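PDB 5DHE: chitinase from Thermococcus kodakarensis KOD1, which hydrolyses the beta-1,4 links of chitin, the domain described here being a chitin-binding module that probably holds the enzyme on its insoluble substrate. Local coordinates for residues Q14-T19 with G76-G81; K36-D41 with P84-Y89. All coordinates share one frame; numbering follows the deposited sequence. Where two conformers were deposited one is given.

Contact 1 of 2, residues Q14-T19 with G76-G81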
loop_
_atom_site.group_PDB
_atom_site.type_symbol
_atom_site.label_atom_id
_atom_site.label_comp_id
_atom_site.label_asym_id
_atom_site.label_seq_id
_atom_site.Cartn_x
_atom_site.Cartn_y
_atom_site.Cartn_z
ATOM N N GLN A 14 -4.190 9.676 -8.735
ATOM C CA GLN A 14 -5.067 10.680 -9.331
ATOM C C GLN A 14 -5.453 11.622 -8.206
ATOM O O GLN A 14 -6.017 11.178 -7.208
ATOM C CB GLN A 14 -6.356 10.043 -9.871
ATOM C CG GLN A 14 -6.183 9.074 -11.037
ATOM C CD GLN A 14 -7.510 8.713 -11.694
ATOM O OE1 GLN A 14 -8.295 7.915 -11.165
ATOM N NE2 GLN A 14 -7.771 9.312 -12.849
ATOM N N ASP A 15 -5.175 12.909 -8.382
ATOM C CA ASP A 15 -5.501 13.901 -7.363
ATOM C C ASP A 15 -6.527 14.874 -7.882
ATOM O O ASP A 15 -6.384 15.631 -8.840
ATOM C CB ASP A 15 -4.218 14.623 -6.939
ATOM C CG ASP A 15 -4.459 15.792 -5.986
ATOM O OD1 ASP A 15 -5.595 16.003 -5.507
ATOM O OD2 ASP A 15 -3.472 16.505 -5.721
ATOM N N TRP A 16 -7.913 14.856 -7.087
ATOM C CA TRP A 16 -8.986 15.741 -7.534
ATOM C C TRP A 16 -9.490 16.513 -6.324
ATOM O O TRP A 16 -10.590 17.056 -6.353
ATOM C CB TRP A 16 -10.103 14.877 -8.112
ATOM C CG TRP A 16 -10.722 13.945 -7.090
ATOM C CD1 TRP A 16 -11.517 14.297 -6.035
ATOM C CD2 TRP A 16 -10.592 12.521 -7.032
ATOM N NE1 TRP A 16 -11.890 13.187 -5.326
ATOM C CE2 TRP A 16 -11.338 12.080 -5.914
ATOM C CE3 TRP A 16 -9.920 11.574 -7.813
ATOM C CZ2 TRP A 16 -11.431 10.731 -5.560
ATOM C CZ3 TRP A 16 -10.012 10.235 -7.462
ATOM C CH2 TRP A 16 -10.763 9.824 -6.343
ATOM N N GLY A 17 -8.688 16.564 -5.268
ATOM C CA GLY A 17 -9.105 17.233 -4.040
ATOM C C GLY A 17 -8.771 16.237 -2.949
ATOM O O GLY A 17 -8.334 16.578 -1.843
ATOM N N SER A 18 -9.041 14.981 -3.283
ATOM C CA SER A 18 -8.706 13.828 -2.462
ATOM C C SER A 18 -7.893 13.033 -3.471
ATOM O O SER A 18 -8.034 13.247 -4.675
ATOM C CB SER A 18 -9.933 13.053 -2.008
ATOM O OG SER A 18 -10.493 13.695 -0.875
ATOM N N THR A 19 -7.051 12.120 -3.002
ATOM C CA THR A 19 -6.168 11.414 -3.921
ATOM C C THR A 19 -6.359 9.909 -3.929
ATOM O O THR A 19 -6.400 9.270 -2.873
ATOM C CB THR A 19 -4.688 11.752 -3.578
ATOM O OG1 THR A 19 -4.521 13.177 -3.553
ATOM C CG2 THR A 19 -3.721 11.145 -4.610
ATOM N N GLY A 76 -6.522 -0.683 -3.762
ATOM C CA GLY A 76 -6.530 0.750 -3.912
ATOM C C GLY A 76 -7.146 1.427 -2.719
ATOM O O GLY A 76 -7.766 0.789 -1.864
ATOM N N PHE A 77 -6.956 2.734 -2.654
ATOM C CA PHE A 77 -7.535 3.505 -1.571
ATOM C C PHE A 77 -7.545 4.962 -1.959
ATOM O O PHE A 77 -6.838 5.382 -2.878
ATOM C CB PHE A 77 -6.756 3.302 -0.253
ATOM C CG PHE A 77 -5.319 3.791 -0.273
ATOM C CD1 PHE A 77 -4.997 5.094 0.128
ATOM C CD2 PHE A 77 -4.283 2.923 -0.631
ATOM C CE1 PHE A 77 -3.660 5.512 0.176
ATOM C CE2 PHE A 77 -2.937 3.340 -0.586
ATOM C CZ PHE A 77 -2.636 4.629 -0.182
ATOM N N ILE A 78 -8.405 5.728 -1.302
ATOM C CA ILE A 78 -8.456 7.152 -1.535
ATOM C C ILE A 78 -8.113 7.743 -0.182
ATOM O O ILE A 78 -8.567 7.232 0.847
ATOM C CB ILE A 78 -9.864 7.606 -1.951
ATOM C CG1 ILE A 78 -10.199 6.987 -3.306
ATOM C CG2 ILE A 78 -9.937 9.132 -1.999
ATOM C CD1 ILE A 78 -11.635 7.301 -3.747
ATOM N N ALA A 79 -7.272 8.769 -0.184
ATOM C CA ALA A 79 -6.908 9.443 1.064
ATOM C C ALA A 79 -7.258 10.904 0.849
ATOM O O ALA A 79 -7.078 11.435 -0.249
ATOM C CB ALA A 79 -5.427 9.281 1.356
ATOM N N THR A 80 -7.772 11.553 1.889
ATOM C CA THR A 80 -8.182 12.939 1.760
ATOM C C THR A 80 -7.038 13.920 1.554
ATOM O O THR A 80 -5.925 13.737 2.049
ATOM C CB THR A 80 -9.023 13.348 2.979
ATOM O OG1 THR A 80 -8.243 13.205 4.178
ATOM C CG2 THR A 80 -10.261 12.452 3.066
ATOM N N GLY A 81 -7.316 14.972 0.798
ATOM C CA GLY A 81 -6.275 15.947 0.535
ATOM C C GLY A 81 -5.516 15.665 -0.749
ATOM O O GLY A 81 -5.759 14.665 -1.435
#

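Contact 2 of 2, residues K36-D41 with P84-Y89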
loop_
_atom_site.group_PDB
_atom_site.type_symbol
_atom_site.label_atom_id
_atom_site.label_comp_id
_atom_site.label_asym_id
_atom_site.label_seq_id
_atom_site.Cartn_x
_atom_site.Cartn_y
_atom_site.Cartn_z
ATOM N N LYS A 36 2.633 -0.723 4.454
ATOM C CA LYS A 36 2.490 0.324 5.456
ATOM C C LYS A 36 2.537 1.653 4.718
ATOM O O LYS A 36 3.386 1.868 3.857
ATOM C CB LYS A 36 3.605 0.234 6.504
ATOM C CG LYS A 36 3.634 -1.110 7.225
ATOM C CD LYS A 36 4.549 -1.109 8.442
ATOM C CE LYS A 36 4.011 -0.231 9.551
ATOM N NZ LYS A 36 4.777 -0.434 10.816
ATOM N N VAL A 37 1.619 2.541 5.076
ATOM C CA VAL A 37 1.515 3.832 4.407
ATOM C C VAL A 37 1.700 5.001 5.361
ATOM O O VAL A 37 1.083 5.052 6.420
ATOM C CB VAL A 37 0.140 3.941 3.720
ATOM C CG1 VAL A 37 -0.042 5.315 3.076
ATOM C CG2 VAL A 37 0.008 2.828 2.693
ATOM N N LYS A 38 2.573 5.926 4.971
ATOM C CA LYS A 38 2.848 7.123 5.764
ATOM C C LYS A 38 2.008 8.260 5.180
ATOM O O LYS A 38 2.212 8.662 4.038
ATOM C CB LYS A 38 4.333 7.482 5.674
ATOM C CG LYS A 38 4.729 8.635 6.567
ATOM C CD LYS A 38 6.193 8.968 6.405
ATOM C CE LYS A 38 6.600 10.055 7.383
ATOM N NZ LYS A 38 7.971 10.548 7.093
ATOM N N LEU A 39 1.053 8.760 5.965
ATOM C CA LEU A 39 0.183 9.850 5.534
ATOM C C LEU A 39 0.498 11.175 6.213
ATOM O O LEU A 39 0.893 11.208 7.380
ATOM C CB LEU A 39 -1.274 9.532 5.855
ATOM C CG LEU A 39 -2.099 8.576 5.022
ATOM C CD1 LEU A 39 -3.519 8.561 5.595
ATOM C CD2 LEU A 39 -2.124 9.040 3.574
ATOM N N LYS A 40 0.284 12.264 5.489
ATOM C CA LYS A 40 0.488 13.589 6.062
ATOM C C LYS A 40 -0.552 13.775 7.161
ATOM O O LYS A 40 -1.667 13.251 7.066
ATOM C CB LYS A 40 0.283 14.669 4.999
ATOM C CG LYS A 40 1.335 14.702 3.929
ATOM C CD LYS A 40 1.158 15.925 3.041
ATOM C CE LYS A 40 2.265 16.015 2.004
ATOM N NZ LYS A 40 3.616 16.046 2.641
ATOM N N ASP A 41 -0.193 14.516 8.205
ATOM C CA ASP A 41 -1.135 14.769 9.291
ATOM C C ASP A 41 -2.394 15.450 8.736
ATOM O O ASP A 41 -2.319 16.281 7.828
ATOM C CB ASP A 41 -0.528 15.704 10.349
ATOM C CG ASP A 41 0.479 15.011 11.247
ATOM O OD1 ASP A 41 0.456 13.768 11.338
ATOM O OD2 ASP A 41 1.284 15.735 11.875
ATOM N N PRO A 84 -1.454 13.153 -0.161
ATOM C CA PRO A 84 -1.148 12.975 1.263
ATOM C C PRO A 84 -0.200 11.833 1.586
ATOM O O PRO A 84 0.401 11.804 2.657
ATOM C CB PRO A 84 -2.528 12.776 1.887
ATOM C CG PRO A 84 -3.248 12.031 0.821
ATOM C CD PRO A 84 -2.852 12.773 -0.445
ATOM N N VAL A 85 -0.053 10.885 0.671
ATOM C CA VAL A 85 0.854 9.781 0.946
ATOM C C VAL A 85 2.296 10.218 0.715
ATOM O O VAL A 85 2.669 10.668 -0.368
ATOM C CB VAL A 85 0.529 8.553 0.073
ATOM C CG1 VAL A 85 1.578 7.446 0.300
ATOM C CG2 VAL A 85 -0.854 8.023 0.439
ATOM N N GLU A 86 3.110 10.072 1.750
ATOM C CA GLU A 86 4.517 10.451 1.675
ATOM C C GLU A 86 5.383 9.238 1.356
ATOM O O GLU A 86 6.477 9.382 0.799
ATOM C CB GLU A 86 4.951 11.069 3.004
ATOM C CG GLU A 86 4.234 12.379 3.322
ATOM C CD GLU A 86 4.628 12.945 4.670
ATOM O OE1 GLU A 86 4.674 12.177 5.650
ATOM O OE2 GLU A 86 4.885 14.163 4.752
ATOM N N ALA A 87 4.899 8.048 1.701
ATOM C CA ALA A 87 5.666 6.839 1.437
ATOM C C ALA A 87 4.851 5.587 1.658
ATOM O O ALA A 87 3.893 5.598 2.426
ATOM C CB ALA A 87 6.900 6.793 2.340
ATOM N N MET A 88 5.210 4.520 0.947
ATOM C CA MET A 88 4.551 3.232 1.155
ATOM C C MET A 88 5.655 2.203 1.243
ATOM O O MET A 88 6.674 2.313 0.555
ATOM C CB MET A 88 3.597 2.878 0.021
ATOM C CG MET A 88 2.499 3.889 -0.141
ATOM S SD MET A 88 1.147 3.196 -1.106
ATOM C CE MET A 88 1.855 3.189 -2.647
ATOM N N TYR A 89 5.465 1.222 2.120
ATOM C CA TYR A 89 6.468 0.183 2.322
ATOM C C TYR A 89 5.845 -1.196 2.178
ATOM O O TYR A 89 4.810 -1.479 2.786
ATOM C CB TYR A 89 7.056 0.292 3.726
ATOM C CG TYR A 89 7.613 1.644 4.072
ATOM C CD1 TYR A 89 6.772 2.707 4.394
ATOM C CD2 TYR A 89 8.986 1.870 4.050
ATOM C CE1 TYR A 89 7.286 3.963 4.682
ATOM C CE2 TYR A 89 9.507 3.110 4.334
ATOM C CZ TYR A 89 8.657 4.151 4.648
ATOM O OH TYR A 89 9.184 5.388 4.922
HETATM O O HOH W 1 3.270 12.555 7.918
#

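Contact 1 of 2, residues Q14-T19 with G76-G81
T19 and A79 form an antiparallel hydrogen-bonded pair at one end of the four-stranded sheet, where the tight turn of the beta hairpin made by strands 9-15 and 18-26 meets the last residues of strand 72-80. T19 N gives a nearly straight bond to A79 O (2.8 Å, 175° at the hydrogen), and A79 N returns one to T19 O at 2.9 Å. Just beyond the pair, the T19 hydroxyl takes over: OG1 lies anti to the carbonyl carbon (chi1 -53°) and donates in the carbonyl plane to a lone pair of G81 O, 2.9 Å away. The same OG1 also accepts from the backbone N of E83, so one threonine spans the loop after the strand. Replacing T19 by a valine would probably leave G81 O and the E83 amide without this shared partner and free the loop to shift. On the face opposite the side chains of T19 and A79, I78 CD1 comes to the edge of the W16 ring, 3.7 Å from CH2, in one of the two conformers of W16. D15 OD1 accepts from G17 N in an Asx turn, and OD2 bonds S82 OG. G17 and G81 both adopt backbone angles at which a CB would strike the preceding carbonyl. Directional backbone, hydroxyl and carboxylate bonds, rather than apolar burial, thus define the turn and loop at this partly exposed place.

Contact 2 of 2, residues K36-D41 with P84-Y89
The Y89 ring meets K36 of the neighbouring strand through its edge: K36 O lies in the ring plane, 3.5 Å from CD1, and neither face carries an atom of 36-41. The other flat group, the E86 carboxylate, is shared between two lysines. K40 NZ bonds OE2 at 3.1 Å, reaching it on the anti side and 22° out of plane; a bend at the end of the lysine chain (chi4 -57°) turns the amine there. K38, extended throughout, runs past OE1 with its CE at 3.3 Å, but its NZ makes only a long salt bridge. A water also donates to OE1 and to L39 O, linking the carboxylate to the opposite backbone. Long, flexible charged chains suit this exposed face of the sheet, and the paired lysines would be expected to stabilise the carboxylate's negative charge.

Beneath them the strands run antiparallel, 168° between axes. Backbone bonds join K36 to Y89 in both directions and K38 N to A87 O. A beta bulge then shifts the register between K38 and L39: K38 O takes E86 N, the buried A87 N has no partner in the model, and K40 N still reaches P84 O. The face bearing V37, L39, V85 and M88 is apolar. L39 CD2 packs 3.5 Å from V85 CG2, V37 CG1 meets V85 CG1 at 3.9 Å, and V37 CG2 lies alongside M88 CG. Branched V37, L39 and V85, with the flexible M88, fill this side, and it faces F77 and A79 of strand 72-80, with F62 of strand 59-64 against V37 and W100 against V85 and M88.

The two contacts belong to the two facing sheets of a beta sandwich: contact 1 joins strands 18-26 and 72-80 at an end of the four-stranded sheet, contact 2 pairs two strands of the five-stranded one. Their centres lie 12 Å apart, and they touch in the interior, where A79 CB meets P84 CG at 3.5 Å and F77 CE1 meets V85 CG2 at 3.8 Å. Contact 1 is peripheral and relies on one backbone pair, a threonine hydroxyl and turn geometry; contact 2 lies nearer the chain's centre and divides into an apolar inner face and an outer face where lysines and a glutamate sit with A87 and Y89. The segments alternate along the chain.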